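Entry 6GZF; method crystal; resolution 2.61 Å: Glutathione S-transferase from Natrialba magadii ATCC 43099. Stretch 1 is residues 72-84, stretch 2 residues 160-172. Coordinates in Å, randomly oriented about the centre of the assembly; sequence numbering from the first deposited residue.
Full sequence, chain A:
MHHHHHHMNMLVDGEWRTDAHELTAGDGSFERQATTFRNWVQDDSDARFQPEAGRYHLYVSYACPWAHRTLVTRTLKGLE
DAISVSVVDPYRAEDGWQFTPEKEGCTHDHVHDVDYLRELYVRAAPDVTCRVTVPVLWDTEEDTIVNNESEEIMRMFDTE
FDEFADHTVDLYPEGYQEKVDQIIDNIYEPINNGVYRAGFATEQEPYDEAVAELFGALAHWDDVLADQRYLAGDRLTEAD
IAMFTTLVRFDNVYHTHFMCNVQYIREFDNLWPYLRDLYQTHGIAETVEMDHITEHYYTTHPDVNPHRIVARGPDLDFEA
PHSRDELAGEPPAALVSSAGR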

# COMPACT_ATOMS: atom_id res chain seq x y z
N VAL A 72 -22.88 2.93 14.20
CA VAL A 72 -22.89 1.62 14.84
C VAL A 72 -23.67 1.67 16.15
O VAL A 72 -24.44 0.76 16.46
CB VAL A 72 -21.46 1.10 15.10
CG1 VAL A 72 -21.48 -0.16 15.94
CG2 VAL A 72 -20.74 0.86 13.78
N THR A 73 -23.48 2.74 16.91
CA THR A 73 -24.18 2.92 18.17
C THR A 73 -25.68 3.12 17.95
O THR A 73 -26.50 2.51 18.63
CB THR A 73 -23.63 4.12 18.96
OG1 THR A 73 -22.23 3.95 19.18
CG2 THR A 73 -24.33 4.25 20.30
N ARG A 74 -26.02 3.97 16.98
CA ARG A 74 -27.41 4.27 16.66
C ARG A 74 -28.17 3.00 16.27
O ARG A 74 -29.33 2.83 16.63
CB ARG A 74 -27.50 5.29 15.53
CG ARG A 74 -28.89 5.89 15.35
CD ARG A 74 -28.95 6.79 14.12
NE ARG A 74 -29.01 6.02 12.88
CZ ARG A 74 -29.93 6.21 11.93
NH1 ARG A 74 -30.86 7.13 12.08
NH2 ARG A 74 -29.91 5.46 10.84
N THR A 75 -27.50 2.12 15.54
CA THR A 75 -28.10 0.87 15.11
C THR A 75 -28.25 -0.12 16.27
O THR A 75 -29.28 -0.76 16.42
CB THR A 75 -27.28 0.21 13.99
OG1 THR A 75 -27.00 1.18 12.97
CG2 THR A 75 -28.05 -0.96 13.38
N LEU A 76 -27.20 -0.22 17.08
CA LEU A 76 -27.20 -1.12 18.23
C LEU A 76 -28.27 -0.72 19.25
O LEU A 76 -28.92 -1.58 19.84
CB LEU A 76 -25.83 -1.13 18.90
CG LEU A 76 -24.74 -1.95 18.22
CD1 LEU A 76 -23.43 -1.87 18.99
CD2 LEU A 76 -25.18 -3.40 18.06
N LYS A 77 -28.45 0.58 19.43
CA LYS A 77 -29.42 1.09 20.39
C LYS A 77 -30.84 1.03 19.85
O LYS A 77 -31.80 0.97 20.62
CB LYS A 77 -29.08 2.54 20.76
CG LYS A 77 -29.04 2.79 22.25
CD LYS A 77 -28.00 1.92 22.92
CE LYS A 77 -27.88 2.25 24.39
NZ LYS A 77 -29.13 1.95 25.14
N GLY A 78 -30.97 1.03 18.53
CA GLY A 78 -32.28 1.11 17.90
C GLY A 78 -32.80 2.53 18.00
O GLY A 78 -33.90 2.76 18.50
N LEU A 79 -32.00 3.47 17.52
CA LEU A 79 -32.33 4.89 17.62
C LEU A 79 -32.58 5.52 16.26
O LEU A 79 -32.62 6.74 16.13
CB LEU A 79 -31.22 5.65 18.35
CG LEU A 79 -31.16 5.47 19.87
CD1 LEU A 79 -29.91 6.13 20.44
CD2 LEU A 79 -32.41 6.03 20.53
N GLU A 80 -32.74 4.68 15.24
CA GLU A 80 -32.97 5.16 13.88
C GLU A 80 -34.28 5.93 13.79
O GLU A 80 -34.34 7.01 13.20
CB GLU A 80 -32.98 4.00 12.88
CG GLU A 80 -31.80 3.04 13.00
CD GLU A 80 -32.08 1.89 13.94
OE1 GLU A 80 -32.94 2.04 14.84
OE2 GLU A 80 -31.45 0.82 13.78
N ASP A 81 -35.33 5.37 14.37
CA ASP A 81 -36.64 6.01 14.38
C ASP A 81 -36.61 7.32 15.16
O ASP A 81 -37.32 8.27 14.83
CB ASP A 81 -37.69 5.07 14.98
CG ASP A 81 -37.98 3.87 14.10
OD1 ASP A 81 -37.84 3.99 12.86
OD2 ASP A 81 -38.35 2.81 14.64
N ALA A 82 -35.78 7.36 16.19
CA ALA A 82 -35.69 8.53 17.05
C ALA A 82 -34.76 9.60 16.47
O ALA A 82 -35.06 10.79 16.53
CB ALA A 82 -35.22 8.13 18.44
N ILE A 83 -33.64 9.17 15.90
CA ILE A 83 -32.66 10.11 15.38
C ILE A 83 -32.45 9.92 13.88
O ILE A 83 -31.92 8.90 13.44
CB ILE A 83 -31.32 9.97 16.12
CG1 ILE A 83 -31.53 10.12 17.63
CG2 ILE A 83 -30.32 11.00 15.61
CD1 ILE A 83 -30.33 9.78 18.46
N SER A 84 -32.87 10.92 13.11
CA SER A 84 -32.74 10.88 11.66
C SER A 84 -31.30 11.09 11.21
O SER A 84 -30.47 11.58 11.99
CB SER A 84 -33.66 11.93 11.02
OG SER A 84 -33.32 13.23 11.46
N GLU A 160 -28.15 8.34 27.19
CA GLU A 160 -29.11 9.43 27.39
C GLU A 160 -30.44 9.26 26.65
O GLU A 160 -31.41 9.96 26.96
CB GLU A 160 -28.47 10.76 26.98
CG GLU A 160 -27.13 11.04 27.65
CD GLU A 160 -27.22 11.10 29.16
OE1 GLU A 160 -27.86 12.03 29.68
OE2 GLU A 160 -26.66 10.20 29.83
N PHE A 161 -30.49 8.35 25.69
CA PHE A 161 -31.70 8.16 24.89
C PHE A 161 -32.43 6.85 25.21
O PHE A 161 -33.00 6.22 24.31
CB PHE A 161 -31.36 8.20 23.39
CG PHE A 161 -31.03 9.57 22.88
CD1 PHE A 161 -29.73 10.05 22.93
CD2 PHE A 161 -32.02 10.38 22.34
CE1 PHE A 161 -29.42 11.31 22.45
CE2 PHE A 161 -31.71 11.64 21.87
CZ PHE A 161 -30.41 12.11 21.92
N ASP A 162 -32.42 6.45 26.47
CA ASP A 162 -33.01 5.18 26.88
C ASP A 162 -34.53 5.13 26.70
O ASP A 162 -35.11 4.05 26.56
CB ASP A 162 -32.67 4.88 28.35
CG ASP A 162 -31.33 4.19 28.50
OD1 ASP A 162 -30.92 3.46 27.57
OD2 ASP A 162 -30.68 4.38 29.55
N GLU A 163 -35.17 6.30 26.71
CA GLU A 163 -36.62 6.37 26.61
C GLU A 163 -37.11 6.05 25.20
O GLU A 163 -38.25 5.63 25.01
CB GLU A 163 -37.10 7.76 27.03
CG GLU A 163 -38.61 7.93 27.07
CD GLU A 163 -39.04 9.21 27.76
OE1 GLU A 163 -38.32 9.67 28.67
OE2 GLU A 163 -40.10 9.77 27.38
N PHE A 164 -36.24 6.22 24.21
CA PHE A 164 -36.64 6.11 22.82
C PHE A 164 -35.91 5.00 22.07
O PHE A 164 -36.18 4.75 20.89
CB PHE A 164 -36.42 7.45 22.11
CG PHE A 164 -36.93 8.63 22.90
CD1 PHE A 164 -38.27 8.95 22.89
CD2 PHE A 164 -36.06 9.39 23.66
CE1 PHE A 164 -38.74 10.03 23.62
CE2 PHE A 164 -36.52 10.47 24.39
CZ PHE A 164 -37.87 10.79 24.37
N ALA A 165 -34.99 4.33 22.75
CA ALA A 165 -34.27 3.21 22.15
C ALA A 165 -35.17 1.99 22.07
O ALA A 165 -36.00 1.75 22.95
CB ALA A 165 -33.02 2.90 22.96
N ASP A 166 -35.01 1.20 21.01
CA ASP A 166 -35.83 0.02 20.80
C ASP A 166 -35.20 -1.23 21.41
O ASP A 166 -35.88 -2.22 21.66
CB ASP A 166 -36.09 -0.21 19.31
CG ASP A 166 -36.93 0.89 18.69
OD1 ASP A 166 -37.61 1.62 19.45
OD2 ASP A 166 -36.91 1.02 17.45
N HIS A 167 -33.90 -1.18 21.65
CA HIS A 167 -33.18 -2.33 22.19
C HIS A 167 -32.62 -2.05 23.58
O HIS A 167 -32.10 -0.96 23.85
CB HIS A 167 -32.04 -2.73 21.25
CG HIS A 167 -32.48 -3.00 19.85
ND1 HIS A 167 -32.09 -2.22 18.78
CD2 HIS A 167 -33.29 -3.96 19.34
CE1 HIS A 167 -32.63 -2.69 17.67
NE2 HIS A 167 -33.36 -3.75 17.98
N THR A 168 -32.73 -3.03 24.46
CA THR A 168 -32.17 -2.92 25.80
C THR A 168 -30.70 -3.34 25.77
O THR A 168 -30.32 -4.36 26.33
CB THR A 168 -32.94 -3.79 26.82
OG1 THR A 168 -34.35 -3.63 26.62
CG2 THR A 168 -32.59 -3.38 28.25
N VAL A 169 -29.90 -2.54 25.08
CA VAL A 169 -28.47 -2.79 24.98
C VAL A 169 -27.72 -1.73 25.78
O VAL A 169 -28.08 -0.55 25.74
CB VAL A 169 -27.99 -2.78 23.51
CG1 VAL A 169 -26.52 -3.12 23.42
CG2 VAL A 169 -28.81 -3.76 22.69
N ASP A 170 -26.69 -2.15 26.51
CA ASP A 170 -25.94 -1.24 27.36
C ASP A 170 -24.45 -1.31 27.05
O ASP A 170 -23.73 -2.13 27.61
CB ASP A 170 -26.21 -1.56 28.83
CG ASP A 170 -25.63 -0.53 29.78
OD1 ASP A 170 -25.26 0.57 29.32
OD2 ASP A 170 -25.55 -0.82 30.99
N LEU A 171 -24.00 -0.44 26.15
CA LEU A 171 -22.62 -0.45 25.68
C LEU A 171 -21.69 0.34 26.59
O LEU A 171 -20.56 0.67 26.22
CB LEU A 171 -22.54 0.10 24.25
CG LEU A 171 -23.49 -0.54 23.24
CD1 LEU A 171 -23.57 0.29 21.97
CD2 LEU A 171 -23.06 -1.97 22.93
N TYR A 172 -22.18 0.65 27.79
CA TYR A 172 -21.38 1.32 28.81
C TYR A 172 -21.88 0.87 30.18
O TYR A 172 -22.34 1.68 30.98
CB TYR A 172 -21.49 2.84 28.65
CG TYR A 172 -20.53 3.65 29.51
CD1 TYR A 172 -19.16 3.52 29.37
CD2 TYR A 172 -21.02 4.58 30.42
CE1 TYR A 172 -18.29 4.27 30.14
CE2 TYR A 172 -20.16 5.34 31.19
CZ TYR A 172 -18.79 5.18 31.05
OH TYR A 172 -17.93 5.93 31.81
O HOH W 1 -35.28 2.93 15.88

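Apolar side chains from both stretches make the centre of this contact, which buries 726 Å² in total. Leu-79, chi1 m and chi2 t, brings CD2 to 3.7 Å from Phe-161 CB and 4.0 Å from Ala-165 CB; Ala-165 CB also lies 3.3 Å from Lys-77 O. Ile-83 CD1 lies 4.1 Å from the centroid of the Phe-161 ring and 9° off its normal, a CH-pi contact over the face. Nearby, Ala-82 CB meets Phe-164 CB at 3.9 Å, while further along Leu-76 CD1 packs against Leu-171 CD1 at 3.7 Å.

At the helix end, the carbonyls of Lys-77 and of Gly-78, the first residue beyond it, accept hydrogen bonds from the other stretch. Lys-77 O receives His-167 N at 3.2 Å (158°) and, weakly, Asp-166 N at 3.2 Å (125°); Asp-166 N also donates to Gly-78 O at 3.2 Å (142°). Gly-78 suits this turn doubly: its phi is +75°, and an ideal CB would fall 2.6 Å from His-167 ND1.

The CA-to-CB bond of Lys-77 points away, yet its chain bends back (chi2 p, chi4 p), so that NZ donates to Val-169 O at 2.8 Å and forms a salt bridge with Asp-162 OD1 at 3.4 Å, its hydrogen bond weak. At the exposed edge, Asp-81 OD2 and Asp-166 OD2 lie 3.6 Å apart, a like-charge approach; a water bonded to Asp-166 OD2 (3.0 Å) also accepts from Asp-81 N (2.9 Å), linking the stretches.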